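Local coordinates for general negative regulator of transcription subunit 2 (Saccharomyces cerevisiae, PDB 4BY6), which serves as a core subunit of the CCR4-NOT complex, the major cytoplasmic mRNA deadenylase, keeps that complex intact and helps repress transcription of many genes, at residues F73-E76 and S77-N80; F113-F116 and Y117-G121. All coordinates share one frame; numbering follows the deposited sequence.

Contact 1 of 2, residues F73-E76 and S77-N80; sequences FTPE and SFTN
The backbone carbonyl oxygen Glu-76 O is gripped twice by Thr-79, once by its amide and once by its hydroxyl. The hydroxyl bond is the shorter: Thr-79 OG1 donates to Glu-76 O at 2.8 Å, tilted only modestly from the carbonyl plane. The amide comes from well above that plane, with Thr-79 N lying 3.0 Å from Glu-76 O. What puts the hydroxyl there is chi1 of 68°, which sets OG1 between the backbone N and carbonyl carbon of Thr-79 and turns it towards the carbonyl of Glu-76, three residues back. One step earlier, Phe-78 N donates to Pro-75 O at 2.9 Å, again with the donor above the carbonyl plane. Two successive i to i+3 amide bonds of this kind mark a short 3-10 turn, here a single turn set in the long irregular stretch that leads from helix 35-40 to helix 101-104. The same turn folds the Phe-78 ring back over Pro-75. Pro-75 CD sits over the centre of one ring face, 3.6 Å from the centroid of the Phe-78 ring and 8° off the ring normal, a clear CH-pi contact, while Pro-75 CG lies nearer Phe-78 CD1 and CE1. Thr-74 adds its methyl: Thr-74 CG2 rests on Phe-78 CB at 3.6 Å, approaches the ring obliquely, and also touches the methyl of Thr-79, CG2 to CG2 at 4.1 Å. Much of this turn is pressed against the chain of another protein, where two aromatic side chains meet Phe-78 edge-to-face. Ser-77 OG, which lies 3.8 Å from Pro-75 CB, is hydrogen-bonded to an acidic side chain of that partner chain.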
loop_
_atom_site.group_PDB
_atom_site.type_symbol
_atom_site.label_atom_id
_atom_site.label_comp_id
_atom_site.label_asym_id
_atom_site.label_seq_id
_atom_site.Cartn_x
_atom_site.Cartn_y
_atom_site.Cartn_z
ATOM N N PHE E 73 9.756 -11.066 9.774
ATOM C CA PHE E 73 10.354 -11.326 11.074
ATOM C C PHE E 73 11.478 -12.367 11.039
ATOM O O PHE E 73 11.302 -13.485 10.545
ATOM C CB PHE E 73 9.291 -11.772 12.063
ATOM C CG PHE E 73 9.844 -12.110 13.398
ATOM C CD1 PHE E 73 10.467 -11.134 14.162
ATOM C CD2 PHE E 73 9.795 -13.405 13.873
ATOM C CE1 PHE E 73 10.992 -11.438 15.384
ATOM C CE2 PHE E 73 10.323 -13.717 15.089
ATOM C CZ PHE E 73 10.920 -12.733 15.851
ATOM N N THR E 74 12.631 -11.979 11.573
ATOM C CA THR E 74 13.779 -12.870 11.700
ATOM C C THR E 74 14.101 -13.110 13.159
ATOM O O THR E 74 14.603 -12.212 13.829
ATOM C CB THR E 74 15.019 -12.286 11.039
ATOM O OG1 THR E 74 14.786 -12.105 9.638
ATOM C CG2 THR E 74 16.201 -13.182 11.265
ATOM N N PRO E 75 13.803 -14.309 13.669
ATOM C CA PRO E 75 14.163 -14.634 15.055
ATOM C C PRO E 75 15.683 -14.645 15.213
ATOM O O PRO E 75 16.392 -14.904 14.227
ATOM C CB PRO E 75 13.577 -16.032 15.263
ATOM C CG PRO E 75 12.622 -16.233 14.120
ATOM C CD PRO E 75 13.173 -15.444 12.980
ATOM N N GLU E 76 16.177 -14.407 16.425
ATOM C CA GLU E 76 17.616 -14.294 16.616
ATOM C C GLU E 76 18.328 -15.619 16.296
ATOM O O GLU E 76 19.486 -15.633 15.873
ATOM C CB GLU E 76 17.914 -13.828 18.045
ATOM C CG GLU E 76 19.288 -13.180 18.225
ATOM C CD GLU E 76 19.528 -12.664 19.637
ATOM O OE1 GLU E 76 18.751 -13.026 20.548
ATOM O OE2 GLU E 76 20.491 -11.886 19.831
ATOM N N SER E 77 17.609 -16.724 16.468
ATOM C CA SER E 77 18.147 -18.052 16.202
ATOM C C SER E 77 18.413 -18.264 14.726
ATOM O O SER E 77 19.061 -19.251 14.364
ATOM C CB SER E 77 17.202 -19.142 16.715
ATOM O OG SER E 77 15.877 -18.931 16.263
ATOM N N PHE E 78 17.881 -17.373 13.880
ATOM C CA PHE E 78 18.144 -17.422 12.435
ATOM C C PHE E 78 19.531 -16.896 12.084
ATOM O O PHE E 78 20.030 -17.125 10.984
ATOM C CB PHE E 78 17.115 -16.613 11.656
ATOM C CG PHE E 78 15.865 -17.358 11.331
ATOM C CD1 PHE E 78 15.443 -18.415 12.107
ATOM C CD2 PHE E 78 15.116 -17.012 10.216
ATOM C CE1 PHE E 78 14.284 -19.099 11.793
ATOM C CE2 PHE E 78 13.960 -17.692 9.902
ATOM C CZ PHE E 78 13.544 -18.738 10.695
ATOM N N THR E 79 20.146 -16.195 13.025
ATOM C CA THR E 79 21.417 -15.540 12.785
ATOM C C THR E 79 22.531 -16.074 13.691
ATOM O O THR E 79 22.268 -16.562 14.794
ATOM C CB THR E 79 21.289 -14.050 13.025
ATOM O OG1 THR E 79 21.066 -13.823 14.430
ATOM C CG2 THR E 79 20.126 -13.515 12.236
ATOM N N ASN E 80 23.770 -15.912 13.230
ATOM C CA ASN E 80 24.962 -16.429 13.896
ATOM C C ASN E 80 24.903 -17.941 14.131
ATOM O O ASN E 80 25.164 -18.429 15.229
ATOM C CB ASN E 80 25.198 -15.687 15.209
ATOM C CG ASN E 80 25.514 -14.225 14.986
ATOM O OD1 ASN E 80 26.547 -13.887 14.406
ATOM N ND2 ASN E 80 24.625 -13.345 15.443
#

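Contact 2 of 2, residues F113-F116 and Y117-G121; sequences FFLF and YKHPG
Residues 113-116 continue directly into 117-121, and the bonding of helix 109-118 weakens through 117-118 before the chain passes into loop. Tyr-117 N donates to Phe-113 O at 2.9 Å, the i to i+4 bond of an alpha-helix, and its second bond, to Phe-114 O, is weak. Leu-115 O takes both an i+4 and an i+3 donor: His-119 N at 3.1 Å, nearly along the C=O axis, and Lys-118 N at 3.0 Å, from above the carbonyl plane.

Lys-118 runs extended alongside Phe-114, its CD 3.7 Å from Phe-114 CE2, on the way to a cation-pi contact with an aromatic side chain of another protein's chain. Leu-115 lies obliquely to His-119, CD2 to CD2 3.9 Å, and both pack on Ile-124 of helix 123-134; His-119 NE2 is hydrogen-bonded to an aromatic side chain of the same partner chain. Phe-113 and Phe-116 pack among Trp-146 and other aromatic rings of this chain, Phe-116 also meeting an aromatic and an apolar side chain of the partner, and Tyr-117 OH reaches the carbonyl oxygen of Lys-144.

Neighbouring in sequence, Phe-116 and Tyr-117 form a T-shaped pair with planes at 90° and centroids 5.2 Å apart. Phe-116 CG is anti to its backbone N (172°) and Tyr-117 CG anti to its carbonyl carbon (-79°), and these different first torsions turn the rings to meet. Phe-116 supplies the edge: its CD2 stands above the centre of the tyrosine face, 3.9 Å from Tyr-117 CD2.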
loop_
_atom_site.group_PDB
_atom_site.type_symbol
_atom_site.label_atom_id
_atom_site.label_comp_id
_atom_site.label_asym_id
_atom_site.label_seq_id
_atom_site.Cartn_x
_atom_site.Cartn_y
_atom_site.Cartn_z
ATOM N N PHE E 113 22.840 -24.318 -9.769
ATOM C CA PHE E 113 22.264 -23.367 -10.709
ATOM C C PHE E 113 21.941 -22.043 -10.001
ATOM O O PHE E 113 22.249 -20.956 -10.501
ATOM C CB PHE E 113 21.000 -23.930 -11.347
ATOM C CG PHE E 113 21.245 -25.045 -12.310
ATOM C CD1 PHE E 113 22.398 -25.078 -13.078
ATOM C CD2 PHE E 113 20.297 -26.052 -12.470
ATOM C CE1 PHE E 113 22.604 -26.101 -13.989
ATOM C CE2 PHE E 113 20.495 -27.089 -13.376
ATOM C CZ PHE E 113 21.646 -27.125 -14.130
ATOM N N PHE E 114 21.290 -22.155 -8.847
ATOM C CA PHE E 114 20.936 -21.003 -8.034
ATOM C C PHE E 114 22.157 -20.127 -7.736
ATOM O O PHE E 114 22.159 -18.912 -7.981
ATOM C CB PHE E 114 20.308 -21.468 -6.733
ATOM C CG PHE E 114 19.894 -20.360 -5.838
ATOM C CD1 PHE E 114 18.591 -19.872 -5.885
ATOM C CD2 PHE E 114 20.801 -19.804 -4.935
ATOM C CE1 PHE E 114 18.187 -18.832 -5.053
ATOM C CE2 PHE E 114 20.410 -18.755 -4.088
ATOM C CZ PHE E 114 19.101 -18.274 -4.147
ATOM N N LEU E 115 23.190 -20.753 -7.184
ATOM C CA LEU E 115 24.429 -20.034 -6.910
ATOM C C LEU E 115 25.046 -19.406 -8.165
ATOM O O LEU E 115 25.408 -18.230 -8.159
ATOM C CB LEU E 115 25.431 -20.981 -6.263
ATOM C CG LEU E 115 25.076 -21.326 -4.830
ATOM C CD1 LEU E 115 25.975 -22.465 -4.360
ATOM C CD2 LEU E 115 25.220 -20.067 -3.948
ATOM N N PHE E 116 25.146 -20.191 -9.238
ATOM C CA PHE E 116 25.738 -19.735 -10.496
ATOM C C PHE E 116 25.013 -18.503 -11.068
ATOM O O PHE E 116 25.628 -17.626 -11.670
ATOM C CB PHE E 116 25.722 -20.876 -11.515
ATOM C CG PHE E 116 26.123 -20.467 -12.906
ATOM C CD1 PHE E 116 27.449 -20.482 -13.292
ATOM C CD2 PHE E 116 25.160 -20.071 -13.836
ATOM C CE1 PHE E 116 27.828 -20.116 -14.581
ATOM C CE2 PHE E 116 25.522 -19.709 -15.133
ATOM C CZ PHE E 116 26.858 -19.736 -15.509
ATOM N N TYR E 117 23.701 -18.450 -10.886
ATOM C CA TYR E 117 22.919 -17.331 -11.378
ATOM C C TYR E 117 22.796 -16.208 -10.353
ATOM O O TYR E 117 22.257 -15.157 -10.676
ATOM C CB TYR E 117 21.524 -17.786 -11.779
ATOM C CG TYR E 117 21.461 -18.454 -13.122
ATOM C CD1 TYR E 117 21.551 -17.711 -14.297
ATOM C CD2 TYR E 117 21.305 -19.831 -13.226
ATOM C CE1 TYR E 117 21.480 -18.311 -15.539
ATOM C CE2 TYR E 117 21.242 -20.446 -14.471
ATOM C CZ TYR E 117 21.323 -19.678 -15.626
ATOM O OH TYR E 117 21.261 -20.298 -16.861
ATOM N N LYS E 118 23.255 -16.422 -9.117
ATOM C CA LYS E 118 23.081 -15.378 -8.098
ATOM C C LYS E 118 24.352 -14.586 -7.772
ATOM O O LYS E 118 24.270 -13.451 -7.293
ATOM C CB LYS E 118 22.523 -15.964 -6.802
ATOM C CG LYS E 118 21.768 -14.933 -5.984
ATOM C CD LYS E 118 21.680 -15.294 -4.498
ATOM C CE LYS E 118 20.990 -14.192 -3.689
ATOM N NZ LYS E 118 20.603 -14.669 -2.328
ATOM N N HIS E 119 25.518 -15.172 -8.034
ATOM C CA HIS E 119 26.786 -14.529 -7.676
ATOM C C HIS E 119 27.789 -14.431 -8.830
ATOM O O HIS E 119 28.811 -15.121 -8.837
ATOM C CB HIS E 119 27.407 -15.275 -6.493
ATOM C CG HIS E 119 26.497 -15.347 -5.318
ATOM N ND1 HIS E 119 26.278 -14.270 -4.486
ATOM C CD2 HIS E 119 25.715 -16.354 -4.846
ATOM C CE1 HIS E 119 25.412 -14.610 -3.542
ATOM N NE2 HIS E 119 25.056 -15.868 -3.743
ATOM N N PRO E 120 27.513 -13.550 -9.794
ATOM C CA PRO E 120 28.439 -13.435 -10.921
ATOM C C PRO E 120 29.816 -12.915 -10.479
ATOM O O PRO E 120 29.888 -12.129 -9.522
ATOM C CB PRO E 120 27.730 -12.432 -11.863
ATOM C CG PRO E 120 26.840 -11.619 -10.970
ATOM C CD PRO E 120 26.380 -12.607 -9.898
ATOM N N GLY E 121 30.875 -13.378 -11.152
ATOM C CA GLY E 121 32.227 -12.882 -10.950
ATOM C C GLY E 121 32.829 -13.189 -9.595
ATOM O O GLY E 121 33.602 -12.395 -9.047
#

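How the contacts relate
From the N terminus, the chain passes helix 35-40 and enters a long extended region in which contact 1 closes one short turn, 75-79, within 73-80. It then leads on to helix 101-104 and helix 109-118, and contact 2 lies within the C-terminal part of the latter and the residues after it, just before helix 123-134 and the antiparallel sheet. The two contacts follow in series, neither nested nor crossed. The centres of contact 1 and contact 2 are about 25 Å apart, and the contacts do not touch. Contact 1 is a local 3-10 turn in the long loop, held against other protein chains; the side chains of contact 2 pack on helix 123-134 and on aromatic residues of the sheet region.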